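Long-range contacts in glycine betaine, L-proline ABC transporter, glycine/betaine/L-proline-binding protein (ProX) (Borrelia burgdorferi, PDB 3TMG), which binds glycine betaine and probably delivers it, as the substrate-binding component, to an ABC transporter that imports compatible solutes of this kind: residues Leu60-Asp66 / Leu212-Leu217; Asp223-Val227 / Trp270-Lys276. One frame throughout, in Å; residues are numbered along the deposited sequence.

Contact 1: residues Leu60-Asp66 / Leu212-Leu217; sequences LASGKID and LVRLGL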
ATOM      1  N   LEU A  60      12.593   3.347  10.468  1.00 24.36           N
ATOM      2  CA  LEU A  60      12.882   4.514   9.686  1.00 24.19           C
ATOM      3  C   LEU A  60      13.377   5.625  10.612  1.00 25.42           C
ATOM      4  O   LEU A  60      14.419   6.242  10.335  1.00 25.98           O
ATOM      5  CB  LEU A  60      11.627   4.938   8.937  1.00 23.38           C
ATOM      6  CG  LEU A  60      11.734   6.212   8.079  1.00 24.06           C
ATOM      7  CD1 LEU A  60      12.699   6.008   6.920  1.00 23.82           C
ATOM      8  CD2 LEU A  60      10.343   6.636   7.598  1.00 23.14           C
ATOM      9  N   ALA A  61      12.652   5.854  11.711  1.00 25.94           N
ATOM     10  CA  ALA A  61      12.958   6.940  12.664  1.00 27.04           C
ATOM     11  C   ALA A  61      14.255   6.729  13.434  1.00 28.40           C
ATOM     12  O   ALA A  61      14.917   7.669  13.808  1.00 28.13           O
ATOM     13  CB  ALA A  61      11.793   7.157  13.624  1.00 27.88           C
ATOM     14  N   SER A  62      14.638   5.479  13.651  1.00 28.41           N
ATOM     15  CA  SER A  62      15.918   5.215  14.299  1.00 29.73           C
ATOM     16  C   SER A  62      17.025   4.980  13.277  1.00 29.33           C
ATOM     17  O   SER A  62      18.140   4.728  13.665  1.00 30.24           O
ATOM     18  CB  SER A  62      15.831   4.029  15.252  1.00 30.15           C
ATOM     19  OG  SER A  62      15.271   2.919  14.588  1.00 28.95           O
ATOM     20  N   GLY A  63      16.699   5.028  11.985  1.00 27.71           N
ATOM     21  CA  GLY A  63      17.702   4.826  10.911  1.00 27.42           C
ATOM     22  C   GLY A  63      18.177   3.389  10.693  1.00 26.95           C
ATOM     23  O   GLY A  63      19.249   3.169  10.114  1.00 28.43           O
ATOM     24  N   LYS A  64      17.413   2.398  11.157  1.00 25.54           N
ATOM     25  CA  LYS A  64      17.803   0.987  10.969  1.00 25.25           C
ATOM     26  C   LYS A  64      17.407   0.464   9.574  1.00 23.52           C
ATOM     27  O   LYS A  64      17.887  -0.578   9.137  1.00 23.63           O
ATOM     28  CB  LYS A  64      17.203   0.104  12.064  1.00 25.85           C
ATOM     29  CG  LYS A  64      17.932   0.298  13.375  1.00 28.54           C
ATOM     30  CD  LYS A  64      17.118  -0.334  14.474  1.00 29.37           C
ATOM     31  CE  LYS A  64      17.798  -0.154  15.805  1.00 30.97           C
ATOM     32  NZ  LYS A  64      16.726  -0.519  16.759  1.00 31.94           N
ATOM     33  N   ILE A  65      16.562   1.224   8.902  1.00 21.34           N
ATOM     34  CA  ILE A  65      16.364   1.114   7.456  1.00 20.26           C
ATOM     35  C   ILE A  65      16.661   2.483   6.858  1.00 20.25           C
ATOM     36  O   ILE A  65      16.639   3.494   7.569  1.00 20.83           O
ATOM     37  CB  ILE A  65      14.926   0.675   7.076  1.00 18.59           C
ATOM     38  CG1 ILE A  65      13.846   1.639   7.624  1.00 18.19           C
ATOM     39  CG2 ILE A  65      14.682  -0.769   7.530  1.00 18.47           C
ATOM     40  CD1 ILE A  65      12.402   1.282   7.194  1.00 17.07           C
ATOM     41  N   ASP A  66      16.919   2.506   5.558  1.00 19.66           N
ATOM     42  CA  ASP A  66      17.320   3.727   4.908  1.00 20.25           C
ATOM     43  C   ASP A  66      16.106   4.437   4.348  1.00 19.19           C
ATOM     44  O   ASP A  66      16.101   5.649   4.234  1.00 19.89           O
ATOM     45  CB  ASP A  66      18.286   3.400   3.775  1.00 20.48           C
ATOM     46  CG  ASP A  66      19.598   2.856   4.283  1.00 21.63           C
ATOM     47  OD1 ASP A  66      20.164   3.490   5.187  1.00 22.52           O
ATOM     48  OD2 ASP A  66      20.050   1.819   3.763  1.00 21.87           O
ATOM     49  N   LEU A 212       9.704   7.967   2.191  1.00 15.12           N
ATOM     50  CA  LEU A 212      10.383   8.573   3.328  1.00 15.97           C
ATOM     51  C   LEU A 212      11.762   7.961   3.469  1.00 16.51           C
ATOM     52  O   LEU A 212      11.934   6.753   3.247  1.00 16.33           O
ATOM     53  CB  LEU A 212       9.609   8.359   4.626  1.00 16.16           C
ATOM     54  CG  LEU A 212       8.089   8.473   4.555  1.00 16.06           C
ATOM     55  CD1 LEU A 212       7.451   8.004   5.859  1.00 16.28           C
ATOM     56  CD2 LEU A 212       7.598   9.881   4.201  1.00 16.26           C
ATOM     57  N   VAL A 213      12.746   8.771   3.878  1.00 17.59           N
ATOM     58  CA  VAL A 213      14.107   8.257   4.078  1.00 18.31           C
ATOM     59  C   VAL A 213      14.598   8.706   5.460  1.00 19.59           C
ATOM     60  O   VAL A 213      14.076   9.640   6.054  1.00 19.12           O
ATOM     61  CB  VAL A 213      15.100   8.713   2.968  1.00 18.89           C
ATOM     62  CG1 VAL A 213      14.688   8.205   1.601  1.00 17.78           C
ATOM     63  CG2 VAL A 213      15.250  10.237   2.945  1.00 19.67           C
ATOM     64  N   ARG A 214      15.583   8.001   5.980  1.00 20.75           N
ATOM     65  CA  ARG A 214      16.134   8.333   7.299  1.00 22.75           C
ATOM     66  C   ARG A 214      16.847   9.693   7.258  1.00 24.65           C
ATOM     67  O   ARG A 214      17.338  10.083   6.216  1.00 24.46           O
ATOM     68  CB  ARG A 214      17.089   7.244   7.785  1.00 23.13           C
ATOM     69  CG  ARG A 214      18.259   6.925   6.872  1.00 23.55           C
ATOM     70  CD  ARG A 214      19.232   5.960   7.540  1.00 24.26           C
ATOM     71  NE  ARG A 214      20.450   5.780   6.755  1.00 24.73           N
ATOM     72  CZ  ARG A 214      21.527   6.568   6.811  1.00 26.25           C
ATOM     73  NH1 ARG A 214      21.562   7.610   7.638  1.00 26.80           N
ATOM     74  NH2 ARG A 214      22.591   6.279   6.052  1.00 26.90           N
ATOM     75  N   LEU A 215      16.921  10.363   8.410  1.00 26.91           N
ATOM     76  CA  LEU A 215      17.651  11.622   8.590  1.00 30.05           C
ATOM     77  C   LEU A 215      19.028  11.759   7.895  1.00 31.96           C
ATOM     78  O   LEU A 215      19.314  12.790   7.288  1.00 36.18           O
ATOM     79  CB  LEU A 215      17.798  11.954  10.098  1.00 31.41           C
ATOM     80  CG  LEU A 215      16.513  12.330  10.853  1.00 31.48           C
ATOM     81  CD1 LEU A 215      16.789  12.779  12.279  1.00 32.70           C
ATOM     82  CD2 LEU A 215      15.704  13.385  10.106  1.00 30.87           C
ATOM     83  N   GLY A 216      19.889  10.759   7.975  1.00 31.55           N
ATOM     84  CA  GLY A 216      21.269  11.007   7.473  1.00 31.87           C
ATOM     85  C   GLY A 216      21.527  10.547   6.040  1.00 29.91           C
ATOM     86  O   GLY A 216      22.647  10.640   5.563  1.00 30.26           O
ATOM     87  N   LEU A 217      20.500  10.074   5.334  1.00 26.96           N
ATOM     88  CA  LEU A 217      20.736   9.387   4.067  1.00 26.42           C
ATOM     89  C   LEU A 217      21.303  10.294   2.965  1.00 27.28           C
ATOM     90  O   LEU A 217      22.204   9.881   2.193  1.00 27.82           O
ATOM     91  CB  LEU A 217      19.463   8.639   3.561  1.00 23.93           C
ATOM     92  CG  LEU A 217      19.730   7.775   2.308  1.00 23.53           C
ATOM     93  CD1 LEU A 217      20.543   6.533   2.634  1.00 23.56           C
ATOM     94  CD2 LEU A 217      18.395   7.365   1.672  1.00 21.68           C
TER
HETATM   95  O   HOH W   1      15.750   8.608  10.667  1.00 23.26           O
HETATM   96  O   HOH W   2      22.999   4.068   4.035  1.00 36.60           O
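Two hydrogen bonds made by one arginine to one aspartate carry the polar part of this contact. R214 N donates to D66 O (3.0 Å), a main-chain bond at the threshold of strand 67-73, and the same oxygen takes a strongly bent CA-H...O contact from V213 CA (3.3 Å). R214 NE donates to D66 OD1 at 2.8 Å in a salt bridge that lies near the guanidinium plane. Backbone and side chain of the same pair are thus tied together. Both charges have further partners: R214 NH2 pairs with D220, and D66 OD2 accepts from the backbone N of K19. The pairing fits the fold. In this periplasmic-binding-protein type of domain, helix 53-61 leads by a short loop into strand 67-73, antiparallel to 207-214, and D66 meets R214 where the first strand is about to begin and the second runs out. G63, with positive phi, ends the helix in a Schellman motif, and R214 to L217 form a type I turn. The apolar pair is L60 CD2 with L212 CB, at 3.5 Å; L60 CD1 lies against the adjoining backbone, 3.6 Å from both V213 C and R214 N. Two waters complete the contact: water 2 bridges D66 OD1 (3.1 Å) and R214 NH2 (3.0 Å), and on the helix side water 1 links L60 O (2.7 Å) to L215 N (3.1 Å).

Contact 2: residues Asp223-Val227 / Trp270-Lys276; sequences DAYYV and WVPEKYK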
ATOM      1  N   ASP A 223      23.680   8.682  -3.894  1.00 27.95           N
ATOM      2  CA  ASP A 223      23.117   7.852  -4.960  1.00 27.14           C
ATOM      3  C   ASP A 223      21.835   7.132  -4.519  1.00 24.65           C
ATOM      4  O   ASP A 223      20.848   7.072  -5.304  1.00 23.92           O
ATOM      5  CB  ASP A 223      24.152   6.854  -5.467  1.00 28.68           C
ATOM      6  CG  ASP A 223      25.280   7.528  -6.251  1.00 31.33           C
ATOM      7  OD1 ASP A 223      25.140   8.695  -6.664  1.00 31.84           O
ATOM      8  OD2 ASP A 223      26.297   6.872  -6.442  1.00 32.56           O
ATOM      9  N   ALA A 224      21.833   6.594  -3.289  1.00 23.64           N
ATOM     10  CA  ALA A 224      20.639   5.905  -2.768  1.00 22.04           C
ATOM     11  C   ALA A 224      19.532   6.912  -2.510  1.00 21.16           C
ATOM     12  O   ALA A 224      18.389   6.658  -2.855  1.00 19.90           O
ATOM     13  CB  ALA A 224      20.912   5.087  -1.500  1.00 21.95           C
ATOM     14  N   TYR A 225      19.883   8.054  -1.914  1.00 22.02           N
ATOM     15  CA  TYR A 225      18.936   9.168  -1.743  1.00 21.34           C
ATOM     16  C   TYR A 225      18.278   9.567  -3.059  1.00 20.63           C
ATOM     17  O   TYR A 225      17.050   9.721  -3.124  1.00 19.46           O
ATOM     18  CB  TYR A 225      19.655  10.366  -1.121  1.00 22.98           C
ATOM     19  CG  TYR A 225      18.770  11.563  -0.889  1.00 22.88           C
ATOM     20  CD1 TYR A 225      18.550  12.498  -1.902  1.00 23.58           C
ATOM     21  CD2 TYR A 225      18.128  11.752   0.333  1.00 22.88           C
ATOM     22  CE1 TYR A 225      17.715  13.605  -1.700  1.00 23.90           C
ATOM     23  CE2 TYR A 225      17.306  12.857   0.553  1.00 22.93           C
ATOM     24  CZ  TYR A 225      17.106  13.788  -0.462  1.00 23.50           C
ATOM     25  OH  TYR A 225      16.272  14.893  -0.278  1.00 24.15           O
ATOM     26  N   TYR A 226      19.088   9.713  -4.104  1.00 21.19           N
ATOM     27  CA  TYR A 226      18.606  10.122  -5.420  1.00 21.09           C
ATOM     28  C   TYR A 226      17.546   9.154  -5.940  1.00 19.58           C
ATOM     29  O   TYR A 226      16.512   9.595  -6.421  1.00 19.17           O
ATOM     30  CB  TYR A 226      19.798  10.229  -6.391  1.00 22.78           C
ATOM     31  CG  TYR A 226      19.473  10.704  -7.790  1.00 23.36           C
ATOM     32  CD1 TYR A 226      18.755   9.885  -8.675  1.00 22.66           C
ATOM     33  CD2 TYR A 226      19.913  11.974  -8.249  1.00 25.11           C
ATOM     34  CE1 TYR A 226      18.462  10.310  -9.957  1.00 23.28           C
ATOM     35  CE2 TYR A 226      19.644  12.401  -9.536  1.00 25.49           C
ATOM     36  CZ  TYR A 226      18.941  11.562 -10.383  1.00 24.82           C
ATOM     37  OH  TYR A 226      18.648  12.013 -11.652  1.00 25.95           O
ATOM     38  N   VAL A 227      17.774   7.837  -5.812  1.00 18.85           N
ATOM     39  CA  VAL A 227      16.785   6.870  -6.283  1.00 17.76           C
ATOM     40  C   VAL A 227      15.471   7.004  -5.485  1.00 16.80           C
ATOM     41  O   VAL A 227      14.380   7.067  -6.073  1.00 15.98           O
ATOM     42  CB  VAL A 227      17.315   5.429  -6.215  1.00 17.59           C
ATOM     43  CG1 VAL A 227      16.249   4.446  -6.642  1.00 16.79           C
ATOM     44  CG2 VAL A 227      18.565   5.298  -7.085  1.00 18.93           C
ATOM     45  N   TRP A 270      14.891   7.120 -12.731  1.00 21.58           N
ATOM     46  CA  TRP A 270      14.972   7.113 -11.276  1.00 20.47           C
ATOM     47  C   TRP A 270      16.387   7.137 -10.784  1.00 21.33           C
ATOM     48  O   TRP A 270      16.620   7.233  -9.557  1.00 20.97           O
ATOM     49  CB  TRP A 270      14.255   5.907 -10.672  1.00 18.60           C
ATOM     50  CG  TRP A 270      12.806   5.705 -11.106  1.00 17.52           C
ATOM     51  CD1 TRP A 270      11.868   6.652 -11.534  1.00 17.42           C
ATOM     52  CD2 TRP A 270      12.106   4.429 -11.092  1.00 16.65           C
ATOM     53  NE1 TRP A 270      10.647   6.033 -11.802  1.00 16.62           N
ATOM     54  CE2 TRP A 270      10.755   4.684 -11.561  1.00 16.27           C
ATOM     55  CE3 TRP A 270      12.484   3.098 -10.751  1.00 16.04           C
ATOM     56  CZ2 TRP A 270       9.826   3.652 -11.694  1.00 15.61           C
ATOM     57  CZ3 TRP A 270      11.529   2.094 -10.855  1.00 15.38           C
ATOM     58  CH2 TRP A 270      10.231   2.363 -11.309  1.00 15.15           C
ATOM     59  N   VAL A 271      17.342   6.989 -11.714  1.00 22.68           N
ATOM     60  CA  VAL A 271      18.727   6.720 -11.305  1.00 23.75           C
ATOM     61  C   VAL A 271      19.667   7.857 -11.730  1.00 25.90           C
ATOM     62  O   VAL A 271      19.398   8.538 -12.731  1.00 26.52           O
ATOM     63  CB  VAL A 271      19.270   5.313 -11.760  1.00 23.91           C
ATOM     64  CG1 VAL A 271      18.367   4.169 -11.320  1.00 22.38           C
ATOM     65  CG2 VAL A 271      19.587   5.232 -13.265  1.00 24.83           C
ATOM     66  N   PRO A 272      20.777   8.059 -10.987  1.00 27.16           N
ATOM     67  CA  PRO A 272      21.715   9.111 -11.398  1.00 29.51           C
ATOM     68  C   PRO A 272      22.276   8.839 -12.795  1.00 31.37           C
ATOM     69  O   PRO A 272      22.399   7.679 -13.215  1.00 30.51           O
ATOM     70  CB  PRO A 272      22.840   9.007 -10.334  1.00 29.87           C
ATOM     71  CG  PRO A 272      22.142   8.441  -9.133  1.00 27.77           C
ATOM     72  CD  PRO A 272      21.200   7.429  -9.724  1.00 26.57           C
ATOM     73  N   GLU A 273      22.625   9.918 -13.488  1.00 33.91           N
ATOM     74  CA  GLU A 273      23.170   9.887 -14.844  1.00 36.64           C
ATOM     75  C   GLU A 273      24.194   8.772 -15.055  1.00 37.08           C
ATOM     76  O   GLU A 273      24.087   7.972 -15.983  1.00 36.84           O
ATOM     77  CB  GLU A 273      23.804  11.266 -15.145  1.00 39.46           C
ATOM     78  CG  GLU A 273      24.370  11.415 -16.543  1.00 43.26           C
ATOM     79  CD  GLU A 273      23.340  11.152 -17.619  1.00 44.09           C
ATOM     80  OE1 GLU A 273      22.171  11.554 -17.462  1.00 44.36           O
ATOM     81  OE2 GLU A 273      23.718  10.545 -18.635  1.00 48.14           O
ATOM     82  N   LYS A 274      25.196   8.774 -14.177  1.00 38.83           N
ATOM     83  CA  LYS A 274      26.254   7.772 -14.034  1.00 40.22           C
ATOM     84  C   LYS A 274      25.813   6.306 -14.284  1.00 37.79           C
ATOM     85  O   LYS A 274      26.562   5.516 -14.846  1.00 36.89           O
ATOM     86  CB  LYS A 274      26.651   7.863 -12.569  1.00 42.41           C
ATOM     87  CG  LYS A 274      28.093   7.861 -12.162  1.00 44.49           C
ATOM     88  CD  LYS A 274      28.067   7.423 -10.701  1.00 44.87           C
ATOM     89  CE  LYS A 274      28.999   8.241  -9.815  1.00 47.51           C
ATOM     90  NZ  LYS A 274      28.689   7.934  -8.384  1.00 47.59           N
ATOM     91  N   TYR A 275      24.619   5.949 -13.816  1.00 34.13           N
ATOM     92  CA  TYR A 275      24.125   4.552 -13.797  1.00 33.10           C
ATOM     93  C   TYR A 275      23.153   4.188 -14.917  1.00 32.45           C
ATOM     94  O   TYR A 275      22.775   3.014 -15.043  1.00 31.07           O
ATOM     95  CB  TYR A 275      23.360   4.277 -12.490  1.00 30.89           C
ATOM     96  CG  TYR A 275      24.186   4.374 -11.243  1.00 31.53           C
ATOM     97  CD1 TYR A 275      24.905   3.276 -10.781  1.00 32.08           C
ATOM     98  CD2 TYR A 275      24.274   5.568 -10.538  1.00 31.95           C
ATOM     99  CE1 TYR A 275      25.673   3.357  -9.630  1.00 33.36           C
ATOM    100  CE2 TYR A 275      25.043   5.672  -9.390  1.00 32.64           C
ATOM    101  CZ  TYR A 275      25.723   4.565  -8.928  1.00 34.07           C
ATOM    102  OH  TYR A 275      26.497   4.656  -7.785  1.00 35.21           O
ATOM    103  N   LYS A 276      22.726   5.178 -15.699  1.00 32.72           N
ATOM    104  CA  LYS A 276      21.584   4.985 -16.589  1.00 33.11           C
ATOM    105  C   LYS A 276      21.858   3.890 -17.616  1.00 34.00           C
ATOM    106  O   LYS A 276      20.972   3.080 -17.911  1.00 33.69           O
ATOM    107  CB  LYS A 276      21.123   6.290 -17.271  1.00 33.53           C
ATOM    108  CG  LYS A 276      20.700   7.389 -16.318  1.00 33.31           C
ATOM    109  CD  LYS A 276      19.931   8.521 -17.034  1.00 34.05           C
ATOM    110  CE  LYS A 276      19.658   9.708 -16.119  1.00 33.22           C
ATOM    111  NZ  LYS A 276      18.439   9.557 -15.267  1.00 32.86           N
TER
HETATM  112  O   HOH W   3      17.058  10.923 -13.207  1.00 29.92           O
HETATM  113  O   HOH W   4      21.275  12.640 -13.151  1.00 39.51           O
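A proline laid on a tyrosine ring illustrates how an irregular segment can pack against a helix. P272 CG sits over one face of Y226, 4.0 Å from the ring centroid, in a CH-pi contact, and P272 CD approaches Y226 CD1 to 3.6 Å. V227 extends this apolar patch more loosely, its CG2 lying 4.3 Å from P272 CD and 4.4 Å from V271 CG1. Where the backbones come closest, V227 CA directs a CA-H...O contact at W270 O (3.3 Å). Farther out, the Y226 hydroxyl works through water: Y226 OH is 2.5 Å from water 3, which accepts from K276 NZ (2.8 Å), and 3.1 Å from water 4, which accepts from E273 N (3.1 Å). K276 NZ also donates to V271 O (2.9 Å) and to K268 O, holding the loop to the end of helix 264-268. At the other edge D223 OD2 accepts a short hydrogen bond from Y275 OH (2.6 Å) and a weak one from K274 NZ (3.3 Å), the latter within a salt bridge. The C-terminal loop is thereby fastened to helix 222-230, with V227, W270 and V271 also touching helix 26-41 and D223 reaching Y44 of strand 44-50.

Contact 1 is a buried junction, contact 2 a partly buried one nearer the surface. Contact 1 secures a strand end beside a helix-to-strand loop, through a backbone bond of strand type reinforced by a side-chain salt bridge; contact 2 docks a loop onto a helix. Waters bridge both, but contact 2 differs in its proline-on-tyrosine centre and in a carboxylate, D223, that takes a tyrosine and a lysine at the outer edge. Helix 222-230 connects them: its Y225, out of reach of 270-276, packs against V213 and L217 of contact 1, while Y226 and D223 serve contact 2. The centres are about 18 Å apart, and in sequence both segments of contact 1 precede those of contact 2.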